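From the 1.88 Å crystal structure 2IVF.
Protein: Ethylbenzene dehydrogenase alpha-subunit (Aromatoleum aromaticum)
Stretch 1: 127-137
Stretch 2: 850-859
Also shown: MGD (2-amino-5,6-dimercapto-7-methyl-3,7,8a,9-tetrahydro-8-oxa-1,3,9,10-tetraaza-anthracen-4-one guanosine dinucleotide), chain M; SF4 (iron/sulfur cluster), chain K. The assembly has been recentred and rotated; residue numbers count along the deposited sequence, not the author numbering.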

ATOM      1  N   CYS A 127       3.362  -5.429   5.370  1.00 23.41           N
ATOM      2  CA  CYS A 127       3.378  -4.624   4.176  1.00 23.58           C
ATOM      3  C   CYS A 127       4.289  -3.435   4.382  1.00 23.68           C
ATOM      4  O   CYS A 127       4.863  -3.244   5.491  1.00 22.16           O
ATOM      5  CB  CYS A 127       2.011  -4.177   3.818  1.00 23.36           C
ATOM      6  SG  CYS A 127       1.367  -2.731   4.739  1.00 23.54           S
ATOM      7  N   GLN A 128       4.428  -2.634   3.339  1.00 23.84           N
ATOM      8  CA  GLN A 128       5.447  -1.580   3.389  1.00 23.93           C
ATOM      9  C   GLN A 128       5.000  -0.409   4.298  1.00 23.36           C
ATOM     10  O   GLN A 128       5.834   0.278   4.893  1.00 24.10           O
ATOM     11  CB  GLN A 128       5.842  -1.114   1.965  1.00 24.23           C
ATOM     12  CG  GLN A 128       4.806  -0.178   1.266  1.00 26.15           C
ATOM     13  CD  GLN A 128       3.587  -0.902   0.739  1.00 27.21           C
ATOM     14  OE1 GLN A 128       3.127  -1.890   1.333  1.00 30.55           O
ATOM     15  NE2 GLN A 128       3.007  -0.387  -0.335  1.00 30.14           N
ATOM     16  N   LYS A 129       3.689  -0.202   4.430  1.00 23.92           N
ATOM     17  CA  LYS A 129       3.203   0.863   5.256  1.00 23.41           C
ATOM     18  C   LYS A 129       3.453   0.466   6.708  1.00 23.23           C
ATOM     19  O   LYS A 129       4.000   1.247   7.467  1.00 23.28           O
ATOM     20  CB  LYS A 129       1.733   1.094   5.035  1.00 23.41           C
ATOM     21  CG  LYS A 129       1.407   1.846   3.758  1.00 22.95           C
ATOM     22  CD  LYS A 129       1.364   0.926   2.526  1.00 22.08           C
ATOM     23  CE  LYS A 129       0.213  -0.085   2.576  1.00 21.00           C
ATOM     24  NZ  LYS A 129       0.259  -1.019   1.411  1.00 19.51           N
ATOM     25  N   GLY A 130       3.052  -0.748   7.059  1.00 23.94           N
ATOM     26  CA  GLY A 130       3.256  -1.297   8.417  1.00 23.26           C
ATOM     27  C   GLY A 130       4.709  -1.363   8.821  1.00 23.97           C
ATOM     28  O   GLY A 130       5.081  -1.048   9.970  1.00 23.73           O
ATOM     29  N   SER A 131       5.537  -1.781   7.870  1.00 23.26           N
ATOM     30  CA  SER A 131       6.968  -1.986   8.103  1.00 24.37           C
ATOM     31  C   SER A 131       7.769  -0.673   8.166  1.00 23.38           C
ATOM     32  O   SER A 131       8.989  -0.705   8.420  1.00 23.55           O
ATOM     33  CB  SER A 131       7.528  -2.900   7.017  1.00 24.80           C
ATOM     34  OG  SER A 131       6.980  -4.206   7.122  1.00 26.04           O
ATOM     35  N   ALA A 132       7.099   0.451   7.928  1.00 23.64           N
ATOM     36  CA  ALA A 132       7.696   1.804   8.046  1.00 23.38           C
ATOM     37  C   ALA A 132       6.877   2.721   8.947  1.00 22.86           C
ATOM     38  O   ALA A 132       7.087   3.936   8.974  1.00 23.37           O
ATOM     39  CB  ALA A 132       7.784   2.436   6.670  1.00 22.49           C
ATOM     40  N   PHE A 133       5.994   2.141   9.748  1.00 23.43           N
ATOM     41  CA  PHE A 133       5.106   2.930  10.578  1.00 23.30           C
ATOM     42  C   PHE A 133       5.811   3.780  11.654  1.00 23.49           C
ATOM     43  O   PHE A 133       5.321   4.816  12.054  1.00 22.66           O
ATOM     44  CB  PHE A 133       4.014   2.045  11.220  1.00 24.33           C
ATOM     45  CG  PHE A 133       2.918   2.883  11.747  1.00 23.00           C
ATOM     46  CD1 PHE A 133       2.043   3.446  10.854  1.00 24.61           C
ATOM     47  CD2 PHE A 133       2.833   3.211  13.087  1.00 24.16           C
ATOM     48  CE1 PHE A 133       1.042   4.318  11.295  1.00 24.01           C
ATOM     49  CE2 PHE A 133       1.846   4.085  13.525  1.00 23.31           C
ATOM     50  CZ  PHE A 133       0.965   4.637  12.612  1.00 22.62           C
ATOM     51  N   ASN A 134       7.013   3.392  12.081  1.00 23.14           N
ATOM     52  CA  ASN A 134       7.767   4.241  12.963  1.00 22.78           C
ATOM     53  C   ASN A 134       7.899   5.665  12.424  1.00 22.81           C
ATOM     54  O   ASN A 134       7.988   6.621  13.184  1.00 23.23           O
ATOM     55  CB  ASN A 134       9.167   3.638  13.166  1.00 23.36           C
ATOM     56  CG  ASN A 134      10.080   3.806  11.929  1.00 25.37           C
ATOM     57  OD1 ASN A 134      10.228   2.888  11.107  1.00 27.22           O
ATOM     58  ND2 ASN A 134      10.757   4.948  11.856  1.00 22.82           N
ATOM     59  N   ASN A 135       7.876   5.823  11.095  1.00 22.99           N
ATOM     60  CA  ASN A 135       7.995   7.141  10.484  1.00 23.21           C
ATOM     61  C   ASN A 135       6.756   7.955  10.662  1.00 23.07           C
ATOM     62  O   ASN A 135       6.844   9.171  10.789  1.00 22.71           O
ATOM     63  CB  ASN A 135       8.328   6.979   9.015  1.00 24.06           C
ATOM     64  CG  ASN A 135       9.651   6.302   8.833  1.00 24.94           C
ATOM     65  OD1 ASN A 135      10.685   6.897   9.122  1.00 23.13           O
ATOM     66  ND2 ASN A 135       9.633   5.014   8.515  1.00 23.96           N
ATOM     67  N   ASN A 136       5.608   7.289  10.717  1.00 23.02           N
ATOM     68  CA  ASN A 136       4.361   7.988  11.026  1.00 23.50           C
ATOM     69  C   ASN A 136       4.385   8.592  12.422  1.00 23.69           C
ATOM     70  O   ASN A 136       3.932   9.721  12.647  1.00 23.86           O
ATOM     71  CB  ASN A 136       3.164   7.066  10.914  1.00 23.82           C
ATOM     72  CG  ASN A 136       2.793   6.752   9.483  1.00 24.40           C
ATOM     73  OD1 ASN A 136       3.545   6.089   8.802  1.00 26.68           O
ATOM     74  ND2 ASN A 136       1.609   7.196   9.040  1.00 24.53           N
ATOM     75  N   LEU A 137       4.896   7.827  13.363  1.00 24.67           N
ATOM     76  CA  LEU A 137       4.916   8.265  14.755  1.00 25.19           C
ATOM     77  C   LEU A 137       5.783   9.504  14.991  1.00 26.68           C
ATOM     78  O   LEU A 137       5.602  10.200  15.968  1.00 27.85           O
ATOM     79  CB  LEU A 137       5.382   7.116  15.643  1.00 25.62           C
ATOM     80  CG  LEU A 137       4.512   5.882  15.664  1.00 23.06           C
ATOM     81  CD1 LEU A 137       5.129   4.848  16.672  1.00 23.12           C
ATOM     82  CD2 LEU A 137       3.056   6.200  15.986  1.00 23.43           C
ATOM     83  N   PRO A 850      -5.272   2.572  -2.340  1.00 24.34           N
ATOM     84  CA  PRO A 850      -3.904   2.867  -2.637  1.00 24.73           C
ATOM     85  C   PRO A 850      -2.948   1.775  -2.232  1.00 24.17           C
ATOM     86  O   PRO A 850      -3.037   1.228  -1.142  1.00 23.16           O
ATOM     87  CB  PRO A 850      -3.625   4.147  -1.882  1.00 25.44           C
ATOM     88  CG  PRO A 850      -4.697   4.252  -0.880  1.00 25.91           C
ATOM     89  CD  PRO A 850      -5.868   3.524  -1.390  1.00 26.12           C
ATOM     90  N   ARG A 851      -2.030   1.476  -3.121  1.00 23.52           N
ATOM     91  CA  ARG A 851      -0.873   0.693  -2.725  1.00 22.96           C
ATOM     92  C   ARG A 851      -0.123   1.420  -1.619  1.00 22.34           C
ATOM     93  O   ARG A 851       0.346   0.788  -0.653  1.00 21.98           O
ATOM     94  CB  ARG A 851       0.087   0.548  -3.870  1.00 23.21           C
ATOM     95  CG  ARG A 851       1.397  -0.017  -3.414  1.00 21.15           C
ATOM     96  CD  ARG A 851       2.339  -0.237  -4.573  1.00 22.84           C
ATOM     97  NE  ARG A 851       2.047  -1.433  -5.292  1.00 21.93           N
ATOM     98  CZ  ARG A 851       2.284  -1.629  -6.574  1.00 21.76           C
ATOM     99  NH1 ARG A 851       2.653  -0.638  -7.380  1.00 22.48           N
ATOM    100  NH2 ARG A 851       1.985  -2.804  -7.078  1.00 22.23           N
ATOM    101  N   VAL A 852      -0.070   2.747  -1.719  1.00 23.65           N
ATOM    102  CA  VAL A 852       0.993   3.512  -1.036  1.00 23.26           C
ATOM    103  C   VAL A 852       0.624   3.942   0.394  1.00 23.81           C
ATOM    104  O   VAL A 852       1.408   4.580   1.101  1.00 22.09           O
ATOM    105  CB  VAL A 852       1.405   4.727  -1.888  1.00 24.41           C
ATOM    106  CG1 VAL A 852       1.920   4.253  -3.256  1.00 23.89           C
ATOM    107  CG2 VAL A 852       0.198   5.696  -2.096  1.00 22.16           C
ATOM    108  N   SER A 853      -0.574   3.580   0.812  1.00 23.87           N
ATOM    109  CA  SER A 853      -1.127   4.000   2.098  1.00 24.00           C
ATOM    110  C   SER A 853      -2.253   3.078   2.437  1.00 23.38           C
ATOM    111  O   SER A 853      -2.848   2.487   1.532  1.00 22.16           O
ATOM    112  CB  SER A 853      -1.633   5.442   2.052  1.00 23.95           C
ATOM    113  OG  SER A 853      -2.211   5.857   3.294  1.00 24.23           O
ATOM    114  N   ILE A 854      -2.549   2.963   3.737  1.00 24.03           N
ATOM    115  CA  ILE A 854      -3.810   2.370   4.195  1.00 24.44           C
ATOM    116  C   ILE A 854      -4.756   3.586   4.370  1.00 24.81           C
ATOM    117  O   ILE A 854      -4.613   4.429   5.287  1.00 24.90           O
ATOM    118  CB  ILE A 854      -3.681   1.524   5.475  1.00 23.06           C
ATOM    119  CG1 ILE A 854      -2.628   0.422   5.285  1.00 25.83           C
ATOM    120  CG2 ILE A 854      -4.991   0.913   5.851  1.00 25.32           C
ATOM    121  CD1 ILE A 854      -2.950  -0.616   4.142  1.00 22.39           C
ATOM    122  N   HIS A 855      -5.705   3.714   3.450  1.00 24.49           N
ATOM    123  CA  HIS A 855      -6.518   4.931   3.370  1.00 24.52           C
ATOM    124  C   HIS A 855      -5.609   6.160   3.359  1.00 24.35           C
ATOM    125  O   HIS A 855      -4.635   6.147   2.618  1.00 24.27           O
ATOM    126  CB  HIS A 855      -7.561   4.905   4.479  1.00 25.15           C
ATOM    127  CG  HIS A 855      -8.329   3.653   4.441  1.00 24.29           C
ATOM    128  ND1 HIS A 855      -9.280   3.414   3.482  1.00 24.80           N
ATOM    129  CD2 HIS A 855      -8.164   2.496   5.114  1.00 26.48           C
ATOM    130  CE1 HIS A 855      -9.730   2.181   3.627  1.00 27.31           C
ATOM    131  NE2 HIS A 855      -9.075   1.599   4.606  1.00 26.36           N
ATOM    132  N   SER A 856      -5.855   7.189   4.193  1.00 24.51           N
ATOM    133  CA  SER A 856      -4.994   8.382   4.188  1.00 23.59           C
ATOM    134  C   SER A 856      -3.937   8.357   5.283  1.00 23.27           C
ATOM    135  O   SER A 856      -3.210   9.341   5.472  1.00 23.12           O
ATOM    136  CB  SER A 856      -5.824   9.666   4.322  1.00 22.83           C
ATOM    137  OG  SER A 856      -6.869   9.723   3.358  1.00 23.50           O
ATOM    138  N   THR A 857      -3.878   7.262   6.019  1.00 22.25           N
ATOM    139  CA  THR A 857      -3.010   7.133   7.180  1.00 22.83           C
ATOM    140  C   THR A 857      -1.564   7.483   6.862  1.00 22.67           C
ATOM    141  O   THR A 857      -0.884   8.127   7.694  1.00 23.55           O
ATOM    142  CB  THR A 857      -3.128   5.711   7.759  1.00 22.29           C
ATOM    143  OG1 THR A 857      -4.458   5.601   8.264  1.00 27.93           O
ATOM    144  CG2 THR A 857      -2.129   5.434   8.899  1.00 22.62           C
ATOM    145  N   HIS A 858      -1.129   7.118   5.661  1.00 22.68           N
ATOM    146  CA  HIS A 858       0.264   7.297   5.233  1.00 22.87           C
ATOM    147  C   HIS A 858       0.403   8.248   4.039  1.00 22.18           C
ATOM    148  O   HIS A 858       1.544   8.447   3.491  1.00 23.68           O
ATOM    149  CB  HIS A 858       0.868   5.957   4.846  1.00 21.84           C
ATOM    150  CG  HIS A 858       0.566   4.860   5.808  1.00 21.00           C
ATOM    151  ND1 HIS A 858      -0.577   4.107   5.735  1.00 25.09           N
ATOM    152  CD2 HIS A 858       1.247   4.407   6.882  1.00 21.24           C
ATOM    153  CE1 HIS A 858      -0.598   3.239   6.734  1.00 22.14           C
ATOM    154  NE2 HIS A 858       0.525   3.368   7.419  1.00 21.73           N
ATOM    155  N   LEU A 859      -0.707   8.849   3.626  1.00 23.27           N
ATOM    156  CA  LEU A 859      -0.691   9.737   2.474  1.00 23.48           C
ATOM    157  C   LEU A 859      -0.045  11.069   2.769  1.00 24.44           C
ATOM    158  O   LEU A 859       0.313  11.839   1.853  1.00 24.19           O
ATOM    159  CB  LEU A 859      -2.101   9.912   1.885  1.00 23.23           C
ATOM    160  CG  LEU A 859      -2.662   8.742   1.104  1.00 22.53           C
ATOM    161  CD1 LEU A 859      -4.077   9.118   0.511  1.00 24.44           C
ATOM    162  CD2 LEU A 859      -1.644   8.207   0.033  1.00 24.97           C
TER
HETATM  163  PB  MGD M1986     -10.313  -2.014  -5.107  1.00 13.50           P
HETATM  164  O1B MGD M1986      -9.004  -1.484  -4.637  1.00 13.53           O
HETATM  165  O2B MGD M1986     -11.384  -0.999  -5.283  1.00 16.27           O
HETATM  166  O3B MGD M1986     -10.937  -3.175  -4.241  1.00 15.54           O
HETATM  167  O3A MGD M1986      -9.601  -3.404  -2.084  1.00 13.42           O
HETATM  168  PA  MGD M1986     -10.250  -4.270  -3.257  1.00 14.85           P
HETATM  169  O1A MGD M1986      -9.135  -4.996  -3.876  1.00 13.45           O
HETATM  170  O2A MGD M1986     -11.372  -5.038  -2.748  1.00 13.70           O
HETATM  171  O5' MGD M1986     -10.119  -2.772  -6.511  1.00 15.42           O
HETATM  172  C5' MGD M1986      -9.458  -2.091  -7.588  1.00 10.50           C
HETATM  173  C4' MGD M1986      -9.665  -2.854  -8.894  1.00 12.02           C
HETATM  174  O4' MGD M1986     -11.026  -2.776  -9.292  1.00 14.93           O
HETATM  175  C3' MGD M1986      -8.944  -2.001  -9.911  1.00 12.42           C
HETATM  176  O3' MGD M1986      -7.622  -2.515 -10.023  1.00 13.73           O
HETATM  177  C2' MGD M1986      -9.768  -2.224 -11.185  1.00 15.07           C
HETATM  178  O2' MGD M1986      -8.981  -2.944 -12.153  1.00 17.21           O
HETATM  179  C1' MGD M1986     -10.968  -3.053 -10.700  1.00 14.09           C
HETATM  180  N9  MGD M1986     -12.200  -2.551 -11.354  1.00 13.82           N
HETATM  181  C8  MGD M1986     -12.685  -1.301 -11.374  1.00 15.66           C
HETATM  182  N7  MGD M1986     -13.850  -1.255 -12.032  1.00 15.10           N
HETATM  183  C5  MGD M1986     -14.109  -2.528 -12.423  1.00 16.12           C
HETATM  184  C6  MGD M1986     -15.105  -3.166 -13.149  1.00 15.83           C
HETATM  185  O6  MGD M1986     -16.083  -2.604 -13.658  1.00 15.84           O
HETATM  186  N1  MGD M1986     -14.990  -4.548 -13.326  1.00 16.39           N
HETATM  187  C2  MGD M1986     -13.928  -5.330 -12.850  1.00 15.83           C
HETATM  188  N2  MGD M1986     -13.897  -6.685 -13.094  1.00 13.58           N
HETATM  189  N3  MGD M1986     -12.989  -4.698 -12.132  1.00 13.40           N
HETATM  190  C4  MGD M1986     -13.059  -3.344 -11.946  1.00 14.16           C
HETATM  191  C10 MGD M1986     -10.369  -2.570  -1.296  1.00 14.53           C
HETATM  192  C11 MGD M1986     -10.013  -2.820   0.149  1.00 13.30           C
HETATM  193  O11 MGD M1986      -8.671  -2.597   0.294  1.00 13.50           O
HETATM  194  C12 MGD M1986     -10.842  -2.017   1.163  1.00 15.42           C
HETATM  195  S12 MGD M1986     -12.533  -1.629   0.882  1.00 15.44           S
HETATM  196  C13 MGD M1986     -10.254  -1.592   2.328  1.00 14.58           C
HETATM  197  S13 MGD M1986     -11.197  -0.712   3.481  1.00 14.84           S
HETATM  198  C14 MGD M1986      -8.812  -1.860   2.595  1.00 16.59           C
HETATM  199  N15 MGD M1986      -8.079  -0.607   2.259  1.00 14.50           N
HETATM  200  C16 MGD M1986      -6.741  -0.636   1.821  1.00 14.22           C
HETATM  201  C17 MGD M1986      -5.987   0.496   1.642  1.00 13.16           C
HETATM  202  O17 MGD M1986      -6.466   1.638   1.841  1.00 15.69           O
HETATM  203  N18 MGD M1986      -4.660   0.342   1.194  1.00 14.02           N
HETATM  204  C19 MGD M1986      -4.096  -0.873   0.956  1.00 12.14           C
HETATM  205  N19 MGD M1986      -2.819  -0.905   0.525  1.00 14.20           N
HETATM  206  N20 MGD M1986      -4.876  -1.953   1.107  1.00 13.91           N
HETATM  207  C21 MGD M1986      -6.138  -1.860   1.553  1.00 12.01           C
HETATM  208  N22 MGD M1986      -6.917  -3.002   1.713  1.00 14.92           N
HETATM  209  C23 MGD M1986      -8.348  -2.987   1.630  1.00 14.40           C
HETATM  210 FE1  SF4 K1984       0.208  -3.623   6.524  1.00 26.13          FE
HETATM  211 FE2  SF4 K1984      -0.300  -5.808   8.054  1.00 25.31          FE
HETATM  212 FE3  SF4 K1984      -0.087  -3.422   9.219  1.00 24.94          FE
HETATM  213 FE4  SF4 K1984      -2.256  -3.976   7.631  1.00 25.16          FE
HETATM  214  S1  SF4 K1984      -1.791  -4.915   9.637  1.00 26.63           S
HETATM  215  S2  SF4 K1984      -0.940  -2.024   7.642  1.00 23.36           S
HETATM  216  S3  SF4 K1984      -1.259  -5.339   6.089  1.00 24.81           S
HETATM  217  S4  SF4 K1984       1.607  -4.541   8.131  1.00 26.13           S

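The most unusual feature of this contact is a buried lysine set between two cofactors. K129 follows closely on C127, whose SG binds FE1 of the iron–sulfur cluster at 2.3 Å, while its own NZ lies 3.2 Å from N19 of the MGD pterin. The lysine thus spans the space between a cluster ligand and the pterin, and it gives up more surface to the other stretch than any other residue here.

Its side chain is folded rather than extended, with chi1 m and chi2 and chi3 both p, and this brings the amine to the backbone of 850-859. There NZ donates a hydrogen bond to R851 O at 2.7 Å, and a second to Q128 OE1 at 3.0 Å within its own stretch. An ammonium group suits such a site because it can donate to several acceptors at once, which matters where water is largely excluded. Q128 also turns its amide toward the same carbonyl: its NE2 lies 2.9 Å from R851 O.

The aliphatic part of the lysine does separate work. K129 CB sits 3.6 Å from the centroid of the H858 ring, only 14° off the ring normal, a CH-pi contact over the face. Farther along, K129 CD packs 3.7 Å from S853 N, and K129 CE meets I854 CD1 at 3.6 Å. A long methylene chain ending in a charge can satisfy both kinds of neighbor.

H858 is held for this role by its own stretch. I854 N donates to H858 ND1 at 3.0 Å, nearly straight at 175°, and H858 N donates to S853 OG at 2.9 Å. That serine hydroxyl in turn donates to H855 O at 2.5 Å. These bonds brace a type II' turn from I854 to T857, closed by T857 N to I854 O at 3.0 Å. The same segment reads the pterin: MGD N18 donates to S853 O at 2.8 Å, and H855 N donates to MGD O17 at 2.7 Å.

Around the edge of the imidazole lie F133 and N136. The F133 and H858 rings meet rim to rim, planes at 82° and centroids 5.9 Å apart, so this is packing without stacking; F133 CE1 also approaches T857 CG2 at 4.1 Å. N136 points toward the other stretch, placing ND2 3.0 Å from T857 O and OD1 3.4 Å from H858 CD2. A short side chain with a polar end fits here, reaching both backbone and ring edge.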